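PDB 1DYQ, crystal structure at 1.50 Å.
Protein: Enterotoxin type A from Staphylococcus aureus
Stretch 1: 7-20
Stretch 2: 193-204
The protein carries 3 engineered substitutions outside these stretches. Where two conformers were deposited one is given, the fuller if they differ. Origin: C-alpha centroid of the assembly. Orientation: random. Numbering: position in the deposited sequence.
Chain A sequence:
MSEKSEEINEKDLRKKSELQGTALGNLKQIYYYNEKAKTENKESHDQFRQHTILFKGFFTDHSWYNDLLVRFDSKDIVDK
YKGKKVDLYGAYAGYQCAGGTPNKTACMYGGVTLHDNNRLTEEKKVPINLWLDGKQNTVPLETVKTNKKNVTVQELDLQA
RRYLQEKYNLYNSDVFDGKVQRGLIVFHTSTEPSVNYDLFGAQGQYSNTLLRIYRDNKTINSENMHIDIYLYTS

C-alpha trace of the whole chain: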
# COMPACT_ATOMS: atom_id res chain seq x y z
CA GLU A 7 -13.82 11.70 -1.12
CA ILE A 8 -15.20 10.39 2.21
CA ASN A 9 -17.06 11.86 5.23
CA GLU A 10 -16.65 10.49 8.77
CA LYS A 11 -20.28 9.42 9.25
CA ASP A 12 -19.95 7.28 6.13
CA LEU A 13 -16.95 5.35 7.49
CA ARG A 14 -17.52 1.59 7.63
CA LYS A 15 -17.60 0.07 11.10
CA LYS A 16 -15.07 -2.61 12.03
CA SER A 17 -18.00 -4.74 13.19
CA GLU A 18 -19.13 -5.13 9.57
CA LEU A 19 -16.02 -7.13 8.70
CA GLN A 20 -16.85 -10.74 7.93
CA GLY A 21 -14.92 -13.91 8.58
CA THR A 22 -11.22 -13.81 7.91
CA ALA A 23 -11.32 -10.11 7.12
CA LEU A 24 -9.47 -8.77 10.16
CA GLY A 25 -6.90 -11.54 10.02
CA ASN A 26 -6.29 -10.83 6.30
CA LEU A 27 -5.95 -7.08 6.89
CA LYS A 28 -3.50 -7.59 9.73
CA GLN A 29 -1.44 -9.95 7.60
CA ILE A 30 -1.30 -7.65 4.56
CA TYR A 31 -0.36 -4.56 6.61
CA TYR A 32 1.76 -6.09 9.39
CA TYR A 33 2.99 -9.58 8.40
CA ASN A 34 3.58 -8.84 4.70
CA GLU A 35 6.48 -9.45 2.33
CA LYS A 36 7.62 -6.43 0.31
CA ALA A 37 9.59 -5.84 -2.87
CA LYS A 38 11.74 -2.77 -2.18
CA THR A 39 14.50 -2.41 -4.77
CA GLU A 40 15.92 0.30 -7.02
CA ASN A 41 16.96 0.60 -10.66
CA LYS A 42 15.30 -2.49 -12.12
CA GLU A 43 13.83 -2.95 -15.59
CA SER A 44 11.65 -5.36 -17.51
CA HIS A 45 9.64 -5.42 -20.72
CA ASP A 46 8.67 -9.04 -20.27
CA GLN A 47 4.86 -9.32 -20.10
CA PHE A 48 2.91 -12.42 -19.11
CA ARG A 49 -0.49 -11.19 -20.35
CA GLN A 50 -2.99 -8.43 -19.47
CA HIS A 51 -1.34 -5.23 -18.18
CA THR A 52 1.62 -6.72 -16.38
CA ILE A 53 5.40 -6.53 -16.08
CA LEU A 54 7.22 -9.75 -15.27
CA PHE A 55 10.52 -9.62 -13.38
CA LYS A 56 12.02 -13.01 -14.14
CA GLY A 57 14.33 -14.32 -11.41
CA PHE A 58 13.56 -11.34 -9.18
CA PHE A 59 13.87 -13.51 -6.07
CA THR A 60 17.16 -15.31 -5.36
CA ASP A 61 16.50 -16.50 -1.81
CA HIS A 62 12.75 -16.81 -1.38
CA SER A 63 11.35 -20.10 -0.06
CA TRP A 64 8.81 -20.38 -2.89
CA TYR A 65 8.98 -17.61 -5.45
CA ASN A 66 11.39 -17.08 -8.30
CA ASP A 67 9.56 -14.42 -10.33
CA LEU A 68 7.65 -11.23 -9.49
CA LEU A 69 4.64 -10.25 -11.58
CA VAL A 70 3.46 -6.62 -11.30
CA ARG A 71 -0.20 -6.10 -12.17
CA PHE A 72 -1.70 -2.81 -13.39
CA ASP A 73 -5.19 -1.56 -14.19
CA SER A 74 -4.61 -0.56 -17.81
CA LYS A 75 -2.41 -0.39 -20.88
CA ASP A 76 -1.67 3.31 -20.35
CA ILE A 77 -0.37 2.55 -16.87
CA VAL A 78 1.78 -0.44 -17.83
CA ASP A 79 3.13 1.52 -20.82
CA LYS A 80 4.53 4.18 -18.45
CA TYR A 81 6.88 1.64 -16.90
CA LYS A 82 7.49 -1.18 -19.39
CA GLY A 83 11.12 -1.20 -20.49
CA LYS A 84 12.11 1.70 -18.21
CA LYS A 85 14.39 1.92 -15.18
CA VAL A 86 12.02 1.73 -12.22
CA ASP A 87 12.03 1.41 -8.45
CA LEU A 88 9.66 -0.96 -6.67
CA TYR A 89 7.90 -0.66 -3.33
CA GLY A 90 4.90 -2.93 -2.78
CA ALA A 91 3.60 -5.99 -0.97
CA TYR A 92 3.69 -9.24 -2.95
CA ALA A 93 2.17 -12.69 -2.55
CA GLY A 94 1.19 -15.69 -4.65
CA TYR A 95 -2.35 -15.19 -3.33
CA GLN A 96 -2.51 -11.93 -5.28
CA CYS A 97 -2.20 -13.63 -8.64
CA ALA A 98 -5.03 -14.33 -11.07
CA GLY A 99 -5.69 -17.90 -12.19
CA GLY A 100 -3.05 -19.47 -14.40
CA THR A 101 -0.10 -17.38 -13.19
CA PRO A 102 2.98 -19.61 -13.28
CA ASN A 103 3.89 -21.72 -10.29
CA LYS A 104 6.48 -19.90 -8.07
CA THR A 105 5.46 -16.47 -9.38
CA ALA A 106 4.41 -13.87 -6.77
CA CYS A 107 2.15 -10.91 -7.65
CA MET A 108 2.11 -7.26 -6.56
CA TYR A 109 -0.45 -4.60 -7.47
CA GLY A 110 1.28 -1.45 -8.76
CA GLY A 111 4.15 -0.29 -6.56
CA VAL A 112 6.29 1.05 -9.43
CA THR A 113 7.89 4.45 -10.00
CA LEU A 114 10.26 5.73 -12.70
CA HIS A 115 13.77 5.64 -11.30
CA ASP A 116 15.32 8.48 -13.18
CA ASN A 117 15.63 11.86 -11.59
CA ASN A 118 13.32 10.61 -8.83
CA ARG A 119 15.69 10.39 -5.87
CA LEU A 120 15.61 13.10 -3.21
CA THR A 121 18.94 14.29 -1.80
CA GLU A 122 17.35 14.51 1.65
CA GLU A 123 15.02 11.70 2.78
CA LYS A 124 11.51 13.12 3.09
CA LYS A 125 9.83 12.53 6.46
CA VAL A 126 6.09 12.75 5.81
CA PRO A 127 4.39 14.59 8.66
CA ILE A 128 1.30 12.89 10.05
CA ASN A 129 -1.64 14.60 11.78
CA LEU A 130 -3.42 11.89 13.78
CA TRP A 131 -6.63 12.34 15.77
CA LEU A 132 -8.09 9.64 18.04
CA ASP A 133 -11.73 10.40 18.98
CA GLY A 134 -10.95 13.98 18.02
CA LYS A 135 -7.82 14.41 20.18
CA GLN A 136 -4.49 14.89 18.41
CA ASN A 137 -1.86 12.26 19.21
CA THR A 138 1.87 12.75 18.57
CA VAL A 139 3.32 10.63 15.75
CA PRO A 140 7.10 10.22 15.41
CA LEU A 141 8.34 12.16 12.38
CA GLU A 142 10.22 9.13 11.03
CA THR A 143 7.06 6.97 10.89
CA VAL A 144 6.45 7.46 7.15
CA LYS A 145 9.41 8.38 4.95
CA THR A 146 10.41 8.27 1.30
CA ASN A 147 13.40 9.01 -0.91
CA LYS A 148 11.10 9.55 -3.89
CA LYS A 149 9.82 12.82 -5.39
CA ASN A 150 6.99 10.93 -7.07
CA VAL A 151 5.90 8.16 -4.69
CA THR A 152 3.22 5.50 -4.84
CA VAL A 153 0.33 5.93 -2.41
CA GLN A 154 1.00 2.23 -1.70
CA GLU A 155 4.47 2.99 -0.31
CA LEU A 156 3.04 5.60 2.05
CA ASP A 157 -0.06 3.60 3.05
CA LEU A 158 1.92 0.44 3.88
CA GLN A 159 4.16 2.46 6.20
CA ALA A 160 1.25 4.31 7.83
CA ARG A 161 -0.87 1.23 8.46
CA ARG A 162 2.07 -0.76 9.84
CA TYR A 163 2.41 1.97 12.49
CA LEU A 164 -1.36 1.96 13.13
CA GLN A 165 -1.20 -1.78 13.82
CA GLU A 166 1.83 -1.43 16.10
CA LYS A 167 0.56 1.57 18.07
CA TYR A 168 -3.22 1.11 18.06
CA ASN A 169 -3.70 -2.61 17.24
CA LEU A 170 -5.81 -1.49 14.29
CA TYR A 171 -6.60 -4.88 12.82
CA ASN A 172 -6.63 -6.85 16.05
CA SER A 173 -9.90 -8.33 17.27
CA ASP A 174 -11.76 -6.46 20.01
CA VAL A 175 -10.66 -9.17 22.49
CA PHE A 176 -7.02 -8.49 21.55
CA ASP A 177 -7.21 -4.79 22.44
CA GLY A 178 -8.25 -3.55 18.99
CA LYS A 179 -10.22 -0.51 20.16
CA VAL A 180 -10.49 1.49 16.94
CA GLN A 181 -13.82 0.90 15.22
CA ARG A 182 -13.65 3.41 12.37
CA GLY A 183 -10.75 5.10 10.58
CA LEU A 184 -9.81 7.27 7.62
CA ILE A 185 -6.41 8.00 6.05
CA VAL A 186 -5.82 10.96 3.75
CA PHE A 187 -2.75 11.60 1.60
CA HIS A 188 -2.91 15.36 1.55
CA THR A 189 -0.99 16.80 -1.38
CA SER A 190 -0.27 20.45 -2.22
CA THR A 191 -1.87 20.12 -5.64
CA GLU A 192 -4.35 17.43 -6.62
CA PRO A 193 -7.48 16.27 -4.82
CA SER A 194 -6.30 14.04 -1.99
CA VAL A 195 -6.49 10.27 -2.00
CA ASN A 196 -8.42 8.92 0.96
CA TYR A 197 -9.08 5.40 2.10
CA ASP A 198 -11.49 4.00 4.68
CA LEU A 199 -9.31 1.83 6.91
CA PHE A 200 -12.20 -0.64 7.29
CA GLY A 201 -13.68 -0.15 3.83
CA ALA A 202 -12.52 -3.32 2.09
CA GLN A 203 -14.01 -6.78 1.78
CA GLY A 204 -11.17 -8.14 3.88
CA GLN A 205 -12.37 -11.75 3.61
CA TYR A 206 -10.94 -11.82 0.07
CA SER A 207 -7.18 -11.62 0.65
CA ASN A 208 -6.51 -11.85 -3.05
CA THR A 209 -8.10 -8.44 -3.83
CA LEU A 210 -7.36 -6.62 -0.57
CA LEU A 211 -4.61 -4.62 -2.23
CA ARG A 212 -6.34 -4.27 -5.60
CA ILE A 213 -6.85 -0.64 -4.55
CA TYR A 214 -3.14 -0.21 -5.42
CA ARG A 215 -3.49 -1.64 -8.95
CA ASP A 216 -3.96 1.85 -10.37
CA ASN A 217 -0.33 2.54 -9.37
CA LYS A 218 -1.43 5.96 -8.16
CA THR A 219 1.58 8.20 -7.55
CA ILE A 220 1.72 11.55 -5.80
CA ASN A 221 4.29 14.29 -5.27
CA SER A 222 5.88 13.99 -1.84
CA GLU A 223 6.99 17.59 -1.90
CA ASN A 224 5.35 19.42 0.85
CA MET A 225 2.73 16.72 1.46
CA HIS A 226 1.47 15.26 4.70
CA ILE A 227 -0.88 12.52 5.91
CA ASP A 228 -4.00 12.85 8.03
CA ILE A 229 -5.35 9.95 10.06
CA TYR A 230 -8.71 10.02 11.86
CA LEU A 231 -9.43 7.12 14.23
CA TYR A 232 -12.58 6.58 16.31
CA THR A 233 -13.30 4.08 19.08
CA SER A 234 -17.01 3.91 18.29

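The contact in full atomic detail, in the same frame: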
# COMPACT_ATOMS: atom_id res chain seq x y z
N GLU A 7 -12.67 12.37 -0.45
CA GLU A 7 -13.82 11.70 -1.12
C GLU A 7 -14.75 11.05 -0.12
O GLU A 7 -15.83 10.56 -0.49
CB GLU A 7 -13.37 10.79 -2.23
CG GLU A 7 -12.35 9.76 -2.05
CD GLU A 7 -10.90 10.10 -2.32
OE1 GLU A 7 -10.14 9.21 -2.79
OE2 GLU A 7 -10.48 11.24 -2.00
N ILE A 8 -14.41 11.08 1.18
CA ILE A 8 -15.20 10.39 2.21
C ILE A 8 -15.47 11.20 3.47
O ILE A 8 -14.54 11.70 4.12
CB ILE A 8 -14.39 9.12 2.66
CG1 ILE A 8 -14.26 8.13 1.49
CG2 ILE A 8 -15.19 8.42 3.79
CD1 ILE A 8 -13.23 7.02 1.79
N ASN A 9 -16.71 11.20 3.96
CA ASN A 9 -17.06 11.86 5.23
C ASN A 9 -17.04 10.87 6.39
O ASN A 9 -17.42 9.71 6.21
CB ASN A 9 -18.46 12.49 5.13
CG ASN A 9 -18.97 13.10 6.41
OD1 ASN A 9 -19.46 12.40 7.30
ND2 ASN A 9 -18.91 14.43 6.51
N GLU A 10 -16.75 11.33 7.59
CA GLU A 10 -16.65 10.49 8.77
C GLU A 10 -17.88 9.68 9.10
O GLU A 10 -17.73 8.56 9.62
CB GLU A 10 -16.21 11.33 9.97
N LYS A 11 -19.09 10.19 8.88
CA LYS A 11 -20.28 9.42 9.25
C LYS A 11 -20.53 8.29 8.28
O LYS A 11 -21.26 7.34 8.59
CB LYS A 11 -21.51 10.29 9.44
CG LYS A 11 -22.70 9.59 10.08
CD LYS A 11 -22.28 8.67 11.21
CE LYS A 11 -23.39 8.50 12.23
NZ LYS A 11 -23.82 9.82 12.79
N ASP A 12 -19.85 8.31 7.13
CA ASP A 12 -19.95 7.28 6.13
C ASP A 12 -18.86 6.21 6.26
O ASP A 12 -18.86 5.28 5.46
CB ASP A 12 -19.91 7.87 4.72
CG ASP A 12 -21.18 8.59 4.32
OD1 ASP A 12 -22.26 8.24 4.83
OD2 ASP A 12 -21.10 9.49 3.45
N LEU A 13 -18.02 6.33 7.26
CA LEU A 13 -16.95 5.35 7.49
C LEU A 13 -17.56 4.00 7.90
O LEU A 13 -18.48 3.95 8.72
CB LEU A 13 -15.96 5.81 8.52
CG LEU A 13 -14.98 6.95 8.16
CD1 LEU A 13 -14.19 7.38 9.38
CD2 LEU A 13 -14.01 6.48 7.06
N ARG A 14 -17.03 2.94 7.32
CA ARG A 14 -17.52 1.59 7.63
C ARG A 14 -17.04 1.17 9.00
O ARG A 14 -15.94 1.47 9.45
CB ARG A 14 -17.03 0.61 6.55
CG ARG A 14 -17.53 -0.83 6.74
CD ARG A 14 -17.49 -1.51 5.36
NE ARG A 14 -17.81 -2.91 5.38
CZ ARG A 14 -16.94 -3.91 5.24
NH1 ARG A 14 -15.65 -3.66 5.11
NH2 ARG A 14 -17.39 -5.16 5.24
N LYS A 15 -17.95 0.53 9.77
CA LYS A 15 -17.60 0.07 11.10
C LYS A 15 -16.82 -1.24 11.03
O LYS A 15 -17.15 -2.14 10.24
CB LYS A 15 -18.88 -0.16 11.93
CG LYS A 15 -19.94 0.90 11.76
CD LYS A 15 -19.81 2.05 12.73
CE LYS A 15 -21.12 2.84 12.82
NZ LYS A 15 -22.25 1.97 13.25
N LYS A 16 -15.86 -1.40 11.91
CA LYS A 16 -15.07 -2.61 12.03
C LYS A 16 -15.93 -3.84 12.26
O LYS A 16 -15.62 -4.94 11.80
CB LYS A 16 -14.07 -2.44 13.19
CG LYS A 16 -13.36 -3.75 13.55
CD LYS A 16 -12.54 -3.48 14.82
CE LYS A 16 -11.77 -4.67 15.28
NZ LYS A 16 -11.04 -4.45 16.54
N SER A 17 -17.09 -3.67 12.91
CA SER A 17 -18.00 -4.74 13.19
C SER A 17 -18.65 -5.32 11.95
O SER A 17 -19.26 -6.41 12.03
CB SER A 17 -19.12 -4.21 14.14
OG SER A 17 -19.88 -3.23 13.50
N GLU A 18 -18.56 -4.65 10.82
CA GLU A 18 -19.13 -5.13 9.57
C GLU A 18 -18.23 -6.17 8.90
O GLU A 18 -18.64 -6.84 7.96
CB GLU A 18 -19.35 -3.96 8.60
CG GLU A 18 -20.43 -2.99 9.04
CD GLU A 18 -21.83 -3.57 8.87
OE1 GLU A 18 -22.12 -4.12 7.78
OE2 GLU A 18 -22.62 -3.50 9.83
N LEU A 19 -16.98 -6.23 9.36
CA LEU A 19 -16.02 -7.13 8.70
C LEU A 19 -16.38 -8.58 8.91
O LEU A 19 -16.60 -9.01 10.06
CB LEU A 19 -14.61 -6.80 9.17
CG LEU A 19 -13.89 -5.67 8.40
CD1 LEU A 19 -14.78 -4.45 8.25
CD2 LEU A 19 -12.60 -5.30 9.14
N GLN A 20 -16.45 -9.35 7.82
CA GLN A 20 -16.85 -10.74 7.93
C GLN A 20 -15.69 -11.71 7.85
O GLN A 20 -14.66 -11.48 7.21
CB GLN A 20 -17.97 -11.08 6.96
CG GLN A 20 -19.31 -10.43 7.29
CD GLN A 20 -19.72 -10.60 8.73
OE1 GLN A 20 -19.59 -9.69 9.56
NE2 GLN A 20 -20.25 -11.78 9.08
N PRO A 193 -6.51 16.78 -5.80
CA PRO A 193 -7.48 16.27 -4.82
C PRO A 193 -6.77 15.11 -4.09
O PRO A 193 -5.92 14.44 -4.70
CB PRO A 193 -8.63 15.76 -5.64
CG PRO A 193 -8.44 16.27 -7.02
CD PRO A 193 -6.97 16.53 -7.19
N SER A 194 -6.99 15.02 -2.81
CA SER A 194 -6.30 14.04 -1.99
C SER A 194 -6.90 12.65 -2.13
O SER A 194 -8.12 12.47 -2.07
CB SER A 194 -6.33 14.49 -0.53
OG SER A 194 -5.70 15.77 -0.41
N VAL A 195 -6.02 11.65 -2.07
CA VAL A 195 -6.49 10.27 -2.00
C VAL A 195 -6.88 9.96 -0.55
O VAL A 195 -6.19 10.34 0.39
CB VAL A 195 -5.36 9.29 -2.41
CG1 VAL A 195 -5.83 7.87 -2.24
CG2 VAL A 195 -4.97 9.58 -3.87
N ASN A 196 -8.07 9.35 -0.41
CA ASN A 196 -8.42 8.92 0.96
C ASN A 196 -8.95 7.50 0.93
O ASN A 196 -9.65 7.11 0.01
CB ASN A 196 -9.22 9.87 1.73
CG ASN A 196 -10.18 10.70 0.91
OD1 ASN A 196 -9.86 11.86 0.59
ND2 ASN A 196 -11.29 10.09 0.58
N TYR A 197 -8.63 6.78 1.99
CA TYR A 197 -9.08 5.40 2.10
C TYR A 197 -9.77 5.19 3.46
O TYR A 197 -9.22 5.63 4.48
CB TYR A 197 -7.91 4.41 2.05
CG TYR A 197 -7.18 4.34 0.73
CD1 TYR A 197 -7.85 4.26 -0.47
CD2 TYR A 197 -5.79 4.28 0.72
CE1 TYR A 197 -7.16 4.21 -1.67
CE2 TYR A 197 -5.09 4.20 -0.46
CZ TYR A 197 -5.78 4.14 -1.65
OH TYR A 197 -5.10 4.08 -2.84
N ASP A 198 -10.85 4.47 3.41
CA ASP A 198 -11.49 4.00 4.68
C ASP A 198 -10.70 2.81 5.17
O ASP A 198 -10.50 1.82 4.45
CB ASP A 198 -12.95 3.69 4.36
CG ASP A 198 -13.72 3.11 5.53
OD1 ASP A 198 -13.09 2.70 6.49
OD2 ASP A 198 -14.97 3.11 5.43
N LEU A 199 -10.17 2.88 6.40
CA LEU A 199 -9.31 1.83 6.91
C LEU A 199 -10.06 0.52 7.10
O LEU A 199 -9.37 -0.50 7.21
CB LEU A 199 -8.63 2.28 8.22
CG LEU A 199 -7.69 3.47 8.08
CD1 LEU A 199 -7.22 3.94 9.48
CD2 LEU A 199 -6.45 3.10 7.28
N PHE A 200 -11.37 0.55 7.18
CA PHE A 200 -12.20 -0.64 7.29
C PHE A 200 -13.15 -0.79 6.12
O PHE A 200 -14.17 -1.50 6.20
CB PHE A 200 -13.00 -0.61 8.61
CG PHE A 200 -12.12 -0.64 9.82
CD1 PHE A 200 -11.53 -1.83 10.24
CD2 PHE A 200 -11.79 0.51 10.52
CE1 PHE A 200 -10.74 -1.90 11.34
CE2 PHE A 200 -10.98 0.46 11.64
CZ PHE A 200 -10.45 -0.75 12.06
N GLY A 201 -12.82 -0.21 4.96
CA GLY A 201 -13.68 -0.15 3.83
C GLY A 201 -13.66 -1.37 2.93
O GLY A 201 -14.57 -1.52 2.11
N ALA A 202 -12.64 -2.21 3.05
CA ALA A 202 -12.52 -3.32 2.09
C ALA A 202 -13.21 -4.58 2.51
O ALA A 202 -13.52 -4.81 3.68
CB ALA A 202 -11.04 -3.56 1.80
N GLN A 203 -13.53 -5.41 1.50
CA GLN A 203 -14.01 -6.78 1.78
C GLN A 203 -12.80 -7.62 2.15
O GLN A 203 -12.21 -8.30 1.31
CB GLN A 203 -14.71 -7.33 0.55
CG GLN A 203 -15.95 -6.55 0.14
CD GLN A 203 -17.07 -6.63 1.16
OE1 GLN A 203 -17.52 -5.60 1.67
NE2 GLN A 203 -17.55 -7.83 1.44
N GLY A 204 -12.41 -7.55 3.42
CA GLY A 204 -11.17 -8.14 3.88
C GLY A 204 -11.13 -9.65 3.78
O GLY A 204 -10.04 -10.24 3.81
O HOH W 1 -13.79 3.05 9.06

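R14 and D198 anchor the contact between the N-terminal stretch and the segment that runs from a strand (to D198) through a type I beta turn, D198 to G201. The backbone of R14 donates from N to D198 OD2 at 2.8 Å, nearly linear (175°). The other carboxylate oxygen, D198 OD1, accepts from F200 N at 2.8 Å within the turn, so one aspartate both braces its own turn and holds the neighbouring chain; its CA-to-CB bond points toward stretch 1 and chi1 is t. Backbone closure of the turn comes from G201 N to D198 O, 3.1 Å. A water reinforces the junction, lying 2.7 Å from R14 O and 2.7 Å from D198 OD1 and donating toward both, although it has further acceptors within reach elsewhere in the structure.

The R14 side chain, t at chi1, chi2 and chi3, extends along the second stretch and brings NH1 between two carbonyls: NH1 donates to F200 O and to A202 O, 2.8 Å each, at bent angles of 140° and 133°. Both oxygens lie at the edge of the guanidinium, near its plane, where its N-H groups are directed. A long side chain with a flat, multiply donating end suits this place, capturing one backbone oxygen within the turn and one just past it, and R14 has the largest covered area in its stretch, 104 Å². G201, alongside R14, has no side chain; an ideal CB there would clash with D198 CB at 3.0 Å.

At the other end, E7 meets the strand. Its CA-to-CB bond points sideways, but chi1 p brings the carboxylate nearer, and N196 N donates to E7 OE1 at 3.2 Å and 169°. The acidic side chain thus supplies an acceptor to a strand amide.

Packing centres on F200, which has 107 Å² covered by the first stretch. K16 CB sits over one face of its ring, 4.0 Å from the centroid and 17° off the normal, a CH-pi contact. K16 thus offers its aliphatic base to the aromatic while its extended chain (all t) leads the amine away to hydrogen bonds elsewhere in the structure. L19 closes the ring edge, CD2 to F200 CD1 at 3.8 Å. Between the arginine and glutamate contacts, the CA-to-CB bond of I8 points toward the second stretch and its CD1 lies 3.8 Å from D198 N, while L13 CD2 comes within 3.7 Å of D198 CG; both aliphatic groups pack near the aspartate, on much the same side of it. In all, 665 Å² is buried, summed over both sides.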